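Side-chain contacts in anopheles gambiae adenosine kinase (Anopheles gambiae, PDB 3LOO), which catalyses the ATP-dependent phosphorylation of adenosine to AMP, as an adenosine kinase of the pfkB carbohydrate kinase family: residues M65-E68 / L69-Y73; F185-T188 / V189-S193; A344-I347 / I348-G352. One frame throughout, in Å; residues are numbered along the deposited sequence.

Interaction 1: M65-E68 / L69-Y73; sequences MYQE and LIEKY
Gln67 holds CG anti to its backbone N (chi1 -177°) and runs on extended, while Glu71, one helical turn later, carries CG beside its own N (chi1 -80°). The two chains lean together on the outer face of the helix. The amide NE2 approaches both carboxylate oxygens: the modelled 2.5 Å from NE2 of Gln67 to OE2 of Glu71 is too short to trust in detail, and the bond to OE1 of Glu71 is weak. The two planes stand 79° apart, so amide and carboxylate do not pair flat. Long polar chains suit this exposed face.

Glu68 and Lys72, by contrast, run alongside each other: OE2 of Glu68 lies 3.7 Å from CE of Lys72, while NZ stays farther off, so the opposite charges can attract only at a distance. The other carboxylate oxygen is bound to Lys47 and Tyr48. Beneath this, CG of Met65 packs on CG of Leu69 at 4.2 Å, and N of Leu69 bonds to O of Met65 at 2.8 Å. These apolar chains suit the inner face. Leu69 rests on Ile36 of strand 33-39, Leu142 of strand 137-144 and Leu44 of helix 42-47, while the Tyr66 hydroxyl reaches Cys151 O, so helix 64-73 packs against the smaller, five-stranded sheet.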
# COMPACT_ATOMS: atom_id res chain seq x y z
N MET A 65 -2.91 24.00 1.86
CA MET A 65 -1.67 23.50 2.46
C MET A 65 -0.60 23.08 1.43
O MET A 65 0.61 23.24 1.67
CB MET A 65 -1.98 22.36 3.41
CG MET A 65 -0.82 21.89 4.23
SD MET A 65 -1.21 20.45 5.24
CE MET A 65 -2.12 19.39 4.07
N TYR A 66 -1.06 22.52 0.30
CA TYR A 66 -0.13 22.00 -0.75
C TYR A 66 0.78 23.12 -1.33
O TYR A 66 2.03 23.03 -1.27
CB TYR A 66 -0.91 21.19 -1.81
CG TYR A 66 -1.63 20.01 -1.15
CD1 TYR A 66 -0.92 18.87 -0.77
CD2 TYR A 66 -2.98 20.09 -0.82
CE1 TYR A 66 -1.55 17.80 -0.14
CE2 TYR A 66 -3.62 19.04 -0.18
CZ TYR A 66 -2.90 17.90 0.15
OH TYR A 66 -3.51 16.87 0.79
N GLN A 67 0.18 24.22 -1.79
CA GLN A 67 0.96 25.35 -2.30
C GLN A 67 1.86 25.96 -1.22
O GLN A 67 3.00 26.36 -1.50
CB GLN A 67 0.04 26.43 -2.87
CG GLN A 67 0.77 27.60 -3.50
CD GLN A 67 -0.15 28.78 -3.82
OE1 GLN A 67 -1.37 28.64 -3.88
NE2 GLN A 67 0.44 29.95 -4.03
N GLU A 68 1.34 26.02 0.01
CA GLU A 68 2.10 26.54 1.13
C GLU A 68 3.34 25.69 1.41
O GLU A 68 4.43 26.24 1.68
CB GLU A 68 1.21 26.66 2.36
CG GLU A 68 1.91 27.21 3.58
CD GLU A 68 0.97 27.56 4.73
OE1 GLU A 68 -0.29 27.43 4.62
OE2 GLU A 68 1.51 27.96 5.76
N LEU A 69 3.19 24.36 1.34
CA LEU A 69 4.33 23.45 1.47
C LEU A 69 5.36 23.70 0.35
O LEU A 69 6.56 23.76 0.60
CB LEU A 69 3.91 21.96 1.44
CG LEU A 69 3.03 21.43 2.57
CD1 LEU A 69 2.64 19.97 2.30
CD2 LEU A 69 3.73 21.57 3.91
N ILE A 70 4.88 23.84 -0.88
CA ILE A 70 5.77 24.05 -2.01
C ILE A 70 6.47 25.41 -1.86
O ILE A 70 7.69 25.46 -1.82
CB ILE A 70 4.99 23.95 -3.34
CG1 ILE A 70 4.45 22.53 -3.56
CG2 ILE A 70 5.87 24.40 -4.54
CD1 ILE A 70 3.14 22.53 -4.39
N GLU A 71 5.69 26.48 -1.69
CA GLU A 71 6.21 27.86 -1.71
C GLU A 71 6.99 28.28 -0.48
O GLU A 71 7.94 29.02 -0.59
CB GLU A 71 5.08 28.86 -1.96
CG GLU A 71 4.69 28.98 -3.42
CD GLU A 71 3.41 29.78 -3.62
OE1 GLU A 71 2.97 30.47 -2.66
OE2 GLU A 71 2.81 29.71 -4.73
N LYS A 72 6.58 27.84 0.70
CA LYS A 72 7.15 28.37 1.92
C LYS A 72 7.92 27.33 2.74
O LYS A 72 8.68 27.68 3.62
CB LYS A 72 6.01 29.07 2.71
CG LYS A 72 6.03 28.99 4.24
CD LYS A 72 4.92 29.87 4.85
CE LYS A 72 4.77 29.65 6.36
NZ LYS A 72 6.07 29.75 7.10
N TYR A 73 7.72 26.05 2.46
CA TYR A 73 8.50 25.04 3.19
C TYR A 73 9.47 24.25 2.34
O TYR A 73 10.06 23.28 2.82
CB TYR A 73 7.60 24.09 4.00
CG TYR A 73 6.91 24.76 5.17
CD1 TYR A 73 7.49 24.75 6.44
CD2 TYR A 73 5.70 25.40 5.01
CE1 TYR A 73 6.86 25.36 7.53
CE2 TYR A 73 5.06 26.01 6.07
CZ TYR A 73 5.64 25.99 7.32
OH TYR A 73 4.99 26.60 8.36

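Interaction 2: F185-T188 / V189-S193; sequences FFFT and VSFES. With B4P (bis(adenosine)-5'-tetraphosphate), chain D.
Phe187 and Phe191 make a T-shaped pair, one helical turn apart. CD1 of Phe191 comes down over the centre of the Phe187 ring, 3.8 Å from its CD2, with the planes at 67°. With CG anti to the backbone N (chi1 171°), Phe191 brings its ring edge to the face of Phe187, which keeps its own CG beside N. The ring of Phe186 takes a different neighbour: its edge receives CB of Ser193, CE2 to CB 3.9 Å, and a small serine fits this place, where Phe160 adds a further edge-to-face contact.

Among the backbone bonds, O of Phe186 accepts twice. N of Ser190 lies 2.8 Å from O of Phe186, in a nearly straight bond, while the N-H of Val189 comes from above the carbonyl plane. This is the first turn of helix 187-203, the crossover helix of the beta-alpha-beta unit between strands 179-183 and 207-211 in the larger sheet of the kinase fold. Here Ser190 departs from helical angles and the turn opens: a water bridges the gap, 2.7 Å from O of Phe187 and 2.9 Å from N of Phe191.

Hydroxyl bonds follow the kink, with OG of Ser190 and OG of Ser193 2.8 Å apart. Thr188 pairs its hydroxyl with that of Tyr221 instead. The ligand contact belongs to Phe185, whose ring lies face-on under one adenine of bis(adenosine)-5'-tetraphosphate, CD1 to C6A 3.4 Å.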
# COMPACT_ATOMS: atom_id res chain seq x y z
N PHE A 185 -6.55 1.96 1.22
CA PHE A 185 -6.67 3.29 0.60
C PHE A 185 -7.57 3.32 -0.67
O PHE A 185 -8.31 4.29 -0.90
CB PHE A 185 -5.27 3.80 0.21
CG PHE A 185 -4.40 4.20 1.39
CD1 PHE A 185 -4.93 4.96 2.45
CD2 PHE A 185 -3.04 3.88 1.39
CE1 PHE A 185 -4.12 5.39 3.50
CE2 PHE A 185 -2.20 4.29 2.45
CZ PHE A 185 -2.76 5.06 3.52
N PHE A 186 -7.45 2.28 -1.50
CA PHE A 186 -8.21 2.19 -2.75
C PHE A 186 -9.71 2.02 -2.51
O PHE A 186 -10.51 2.29 -3.42
CB PHE A 186 -7.64 1.05 -3.65
CG PHE A 186 -8.24 0.97 -5.05
CD1 PHE A 186 -7.90 1.89 -6.05
CD2 PHE A 186 -9.11 -0.07 -5.39
CE1 PHE A 186 -8.41 1.80 -7.35
CE2 PHE A 186 -9.63 -0.18 -6.68
CZ PHE A 186 -9.28 0.75 -7.67
N PHE A 187 -10.11 1.59 -1.31
CA PHE A 187 -11.55 1.52 -0.96
C PHE A 187 -12.27 2.87 -1.03
O PHE A 187 -13.48 2.93 -1.35
CB PHE A 187 -11.78 0.91 0.42
CG PHE A 187 -11.40 -0.54 0.53
CD1 PHE A 187 -10.55 -1.17 -0.40
CD2 PHE A 187 -11.83 -1.27 1.63
CE1 PHE A 187 -10.18 -2.50 -0.23
CE2 PHE A 187 -11.47 -2.59 1.79
CZ PHE A 187 -10.64 -3.20 0.87
N THR A 188 -11.53 3.95 -0.76
CA THR A 188 -12.07 5.32 -0.88
C THR A 188 -12.55 5.52 -2.31
O THR A 188 -13.57 6.18 -2.57
CB THR A 188 -10.99 6.40 -0.57
OG1 THR A 188 -10.45 6.15 0.72
CG2 THR A 188 -11.55 7.84 -0.63
N VAL A 189 -11.81 4.92 -3.25
CA VAL A 189 -12.01 5.24 -4.65
C VAL A 189 -12.90 4.23 -5.38
O VAL A 189 -13.75 4.63 -6.16
CB VAL A 189 -10.65 5.40 -5.37
CG1 VAL A 189 -10.85 5.50 -6.83
CG2 VAL A 189 -9.92 6.65 -4.81
N SER A 190 -12.67 2.93 -5.16
CA SER A 190 -13.45 1.92 -5.88
C SER A 190 -13.41 0.61 -5.16
O SER A 190 -12.71 -0.33 -5.61
CB SER A 190 -12.93 1.73 -7.33
OG SER A 190 -13.92 1.08 -8.12
N PHE A 191 -14.13 0.53 -4.05
CA PHE A 191 -14.24 -0.74 -3.35
C PHE A 191 -14.81 -1.82 -4.28
O PHE A 191 -14.48 -3.00 -4.16
CB PHE A 191 -15.12 -0.63 -2.08
CG PHE A 191 -15.41 -1.96 -1.46
CD1 PHE A 191 -14.40 -2.69 -0.82
CD2 PHE A 191 -16.70 -2.52 -1.53
CE1 PHE A 191 -14.66 -3.93 -0.29
CE2 PHE A 191 -16.97 -3.77 -0.97
CZ PHE A 191 -15.96 -4.47 -0.36
N GLU A 192 -15.73 -1.41 -5.15
CA GLU A 192 -16.45 -2.30 -6.06
C GLU A 192 -15.43 -3.01 -7.01
O GLU A 192 -15.57 -4.20 -7.29
CB GLU A 192 -17.40 -1.39 -6.83
CG GLU A 192 -18.44 -1.99 -7.71
CD GLU A 192 -18.73 -1.05 -8.90
OE1 GLU A 192 -18.46 0.18 -8.79
OE2 GLU A 192 -19.18 -1.54 -9.96
N SER A 193 -14.40 -2.29 -7.45
CA SER A 193 -13.34 -2.89 -8.28
C SER A 193 -12.50 -3.86 -7.46
O SER A 193 -12.22 -4.96 -7.93
CB SER A 193 -12.41 -1.83 -8.88
OG SER A 193 -13.06 -1.00 -9.79
PA B4P D . 4.22 5.94 5.56
O1A B4P D . 5.59 6.57 5.38
O2A B4P D . 3.23 6.65 6.49
O3A B4P D . 4.49 4.53 6.29
PB B4P D . 4.01 3.16 5.63
O1B B4P D . 4.83 2.83 4.38
O2B B4P D . 2.50 3.01 5.61
O3B B4P D . 4.74 2.45 6.95
PG B4P D . 4.06 1.52 8.07
O1G B4P D . 3.64 2.30 9.27
O2G B4P D . 2.95 0.75 7.38
O3G B4P D . 5.21 0.48 8.48
PD B4P D . 6.08 0.33 9.83
O1D B4P D . 6.39 1.70 10.33
O2D B4P D . 5.50 -0.70 10.76
O5E B4P D . 3.55 5.63 4.12
C5E B4P D . 3.74 6.70 3.22
C4E B4P D . 2.99 6.57 1.92
O4E B4P D . 1.58 6.46 2.11
C3E B4P D . 3.17 7.84 1.15
O3E B4P D . 4.12 7.52 0.12
C2E B4P D . 1.80 8.15 0.56
O2E B4P D . 1.80 8.40 -0.86
C1E B4P D . 0.96 6.92 0.93
N9A B4P D . -0.43 7.33 1.21
C8A B4P D . -0.89 8.11 2.23
N7A B4P D . -2.24 8.24 2.08
C5A B4P D . -2.63 7.57 0.96
C6A B4P D . -3.86 7.33 0.32
N6A B4P D . -5.05 7.86 0.75
N1A B4P D . -3.87 6.59 -0.82
C2A B4P D . -2.73 6.04 -1.31
N3A B4P D . -1.55 6.24 -0.71
C4A B4P D . -1.48 6.98 0.43
O5F B4P D . 7.42 -0.23 9.17
C5F B4P D . 7.41 -1.28 8.21
C4F B4P D . 8.82 -1.87 8.19
O4F B4P D . 9.83 -0.85 8.09
C3F B4P D . 9.15 -2.53 9.52
O3F B4P D . 8.57 -3.83 9.56
C2F B4P D . 10.67 -2.54 9.51
O2F B4P D . 11.16 -3.65 8.74
C1F B4P D . 11.00 -1.20 8.83
N9B B4P D . 11.20 -0.19 9.92
C8B B4P D . 10.31 0.74 10.31
N7B B4P D . 10.79 1.49 11.33
C5B B4P D . 12.04 1.05 11.62
C6B B4P D . 13.02 1.39 12.55
N6B B4P D . 12.78 2.40 13.42
N1B B4P D . 14.21 0.71 12.56
C2B B4P D . 14.44 -0.31 11.69
N3B B4P D . 13.52 -0.69 10.77
C4B B4P D . 12.30 -0.06 10.69
O HOH W 1 -15.42 2.96 -3.27

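Interaction 3: A344-I347 / I348-G352; sequences AREI and IQRSG. With B4P (bis(adenosine)-5'-tetraphosphate), chain D.
Ala344 and Ile348, one turn apart, meet each other and the ligand. CG1 of Ile348 lies 3.2 Å from O of Ala344, the same oxygen that accepts N of Ile348 at 3.0 Å. Ile348 holds CG1 beside its backbone N (chi1 -66°) and extends it, carrying CD1 out to N9B of one adenine of bis(adenosine)-5'-tetraphosphate, at 3.6 Å. The methyl of Ala344 touches the ribose attached to that base, CB to O4F 3.4 Å. The single methyl of Ala344 lets the helix backbone lie close beside the ribose, while the extended CG1-CD1 arm of Ile348 reaches the base.

Behind this first shell, the backbone bonds of the helix hold both residues in step. Arg345 turns its guanidinium to another part of the chain, NE donating to Gln302 O, and Ile347 packs inward on Ala318 of helix 315-328. Further out, Glu346 and Arg350 lie side by side with carboxylate and guanidinium planes only 12° apart, and OE1 of Glu346 meets NH1 of Arg350 at the guanidinium edge in a salt bridge. The refined separation is implausibly short, so the exact distance is doubtful. The helix ends with Arg350; Ser351, the first residue beyond it, has positive phi (61°), yet its N still bonds to O of Ile347 at 3.0 Å; its own O then receives the hydroxyl of Thr354.

The chemistry is therefore divided by face: Ala344 and Ile348 offer the nucleoside only carbon from their side chains, so they probably contribute shape and apolar contact, while charges pair along another flank of the helix.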
# COMPACT_ATOMS: atom_id res chain seq x y z
N ALA A 344 12.71 -2.60 3.35
CA ALA A 344 12.34 -1.47 4.17
C ALA A 344 13.59 -0.78 4.72
O ALA A 344 13.72 0.44 4.67
CB ALA A 344 11.44 -1.92 5.28
N ARG A 345 14.55 -1.57 5.20
CA ARG A 345 15.77 -1.01 5.78
C ARG A 345 16.66 -0.28 4.74
O ARG A 345 17.26 0.75 5.06
CB ARG A 345 16.52 -2.07 6.59
CG ARG A 345 15.68 -2.60 7.81
CD ARG A 345 16.47 -3.53 8.79
NE ARG A 345 17.62 -2.84 9.39
CZ ARG A 345 18.86 -2.87 8.90
NH1 ARG A 345 19.13 -3.56 7.80
NH2 ARG A 345 19.84 -2.22 9.51
N GLU A 346 16.72 -0.81 3.51
CA GLU A 346 17.37 -0.13 2.36
C GLU A 346 16.72 1.22 2.04
O GLU A 346 17.43 2.23 1.87
CB GLU A 346 17.32 -0.99 1.10
CG GLU A 346 18.15 -2.26 1.12
CD GLU A 346 19.62 -2.01 1.37
OE1 GLU A 346 20.17 -1.04 0.82
OE2 GLU A 346 20.21 -2.80 2.13
N ILE A 347 15.39 1.23 1.97
CA ILE A 347 14.62 2.42 1.64
C ILE A 347 14.78 3.50 2.72
O ILE A 347 14.81 4.70 2.41
CB ILE A 347 13.12 2.04 1.39
CG1 ILE A 347 12.92 1.50 -0.03
CG2 ILE A 347 12.15 3.17 1.75
CD1 ILE A 347 13.09 2.52 -1.16
N ILE A 348 14.90 3.07 3.98
CA ILE A 348 15.12 3.98 5.12
C ILE A 348 16.50 4.64 5.01
O ILE A 348 16.65 5.84 5.25
CB ILE A 348 14.94 3.28 6.51
CG1 ILE A 348 13.48 2.86 6.71
CG2 ILE A 348 15.37 4.20 7.68
CD1 ILE A 348 13.21 1.91 7.85
N GLN A 349 17.51 3.85 4.65
CA GLN A 349 18.85 4.36 4.39
C GLN A 349 18.90 5.34 3.23
O GLN A 349 19.18 6.51 3.42
CB GLN A 349 19.81 3.23 4.06
CG GLN A 349 20.76 2.86 5.15
CD GLN A 349 20.16 1.88 6.09
OE1 GLN A 349 19.22 2.20 6.81
NE2 GLN A 349 20.68 0.67 6.09
N ARG A 350 18.61 4.84 2.02
CA ARG A 350 19.02 5.51 0.78
C ARG A 350 17.93 6.32 0.09
O ARG A 350 18.21 7.06 -0.85
CB ARG A 350 19.62 4.49 -0.20
CG ARG A 350 20.35 3.37 0.51
CD ARG A 350 21.61 2.88 -0.19
NE ARG A 350 22.63 2.50 0.81
CZ ARG A 350 22.49 1.53 1.72
NH1 ARG A 350 21.36 0.81 1.79
NH2 ARG A 350 23.48 1.26 2.57
N SER A 351 16.69 6.16 0.54
CA SER A 351 15.54 6.89 -0.03
C SER A 351 15.36 6.54 -1.53
O SER A 351 15.44 5.36 -1.91
CB SER A 351 15.72 8.40 0.21
OG SER A 351 14.48 9.08 0.21
N GLY A 352 15.12 7.54 -2.38
CA GLY A 352 14.98 7.30 -3.82
C GLY A 352 16.22 6.71 -4.49
O GLY A 352 16.10 5.96 -5.46
PA B4P D . 4.22 5.94 5.56
O1A B4P D . 5.59 6.57 5.38
O2A B4P D . 3.23 6.65 6.49
O3A B4P D . 4.49 4.53 6.29
PB B4P D . 4.01 3.16 5.63
O1B B4P D . 4.83 2.83 4.38
O2B B4P D . 2.50 3.01 5.61
O3B B4P D . 4.74 2.45 6.95
PG B4P D . 4.06 1.52 8.07
O1G B4P D . 3.64 2.30 9.27
O2G B4P D . 2.95 0.75 7.38
O3G B4P D . 5.21 0.48 8.48
PD B4P D . 6.08 0.33 9.83
O1D B4P D . 6.39 1.70 10.33
O2D B4P D . 5.50 -0.70 10.76
O5E B4P D . 3.55 5.63 4.12
C5E B4P D . 3.74 6.70 3.22
C4E B4P D . 2.99 6.57 1.92
O4E B4P D . 1.58 6.46 2.11
C3E B4P D . 3.17 7.84 1.15
O3E B4P D . 4.12 7.52 0.12
C2E B4P D . 1.80 8.15 0.56
O2E B4P D . 1.80 8.40 -0.86
C1E B4P D . 0.96 6.92 0.93
N9A B4P D . -0.43 7.33 1.21
C8A B4P D . -0.89 8.11 2.23
N7A B4P D . -2.24 8.24 2.08
C5A B4P D . -2.63 7.57 0.96
C6A B4P D . -3.86 7.33 0.32
N6A B4P D . -5.05 7.86 0.75
N1A B4P D . -3.87 6.59 -0.82
C2A B4P D . -2.73 6.04 -1.31
N3A B4P D . -1.55 6.24 -0.71
C4A B4P D . -1.48 6.98 0.43
O5F B4P D . 7.42 -0.23 9.17
C5F B4P D . 7.41 -1.28 8.21
C4F B4P D . 8.82 -1.87 8.19
O4F B4P D . 9.83 -0.85 8.09
C3F B4P D . 9.15 -2.53 9.52
O3F B4P D . 8.57 -3.83 9.56
C2F B4P D . 10.67 -2.54 9.51
O2F B4P D . 11.16 -3.65 8.74
C1F B4P D . 11.00 -1.20 8.83
N9B B4P D . 11.20 -0.19 9.92
C8B B4P D . 10.31 0.74 10.31
N7B B4P D . 10.79 1.49 11.33
C5B B4P D . 12.04 1.05 11.62
C6B B4P D . 13.02 1.39 12.55
N6B B4P D . 12.78 2.40 13.42
N1B B4P D . 14.21 0.71 12.56
C2B B4P D . 14.44 -0.31 11.69
N3B B4P D . 13.52 -0.69 10.77
C4B B4P D . 12.30 -0.06 10.69

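From the N terminus the three contacts follow in series, without nesting or crossing. Each lies within a continuous run of residues, so it closes only a helical turn. Interaction 1 belongs to helix 64-73, beside the smaller sheet. Interaction 2 forms the start of helix 187-203, just after strand 179-183 of the larger sheet, and interaction 3 the end of helix 333-350. None touches another; the centres of interactions 2 and 3 are about 29 Å apart, on opposite sides of the chain's centre. The two are nevertheless joined through one ligand, which presents one adenosine to each, while interaction 1 stands apart from it.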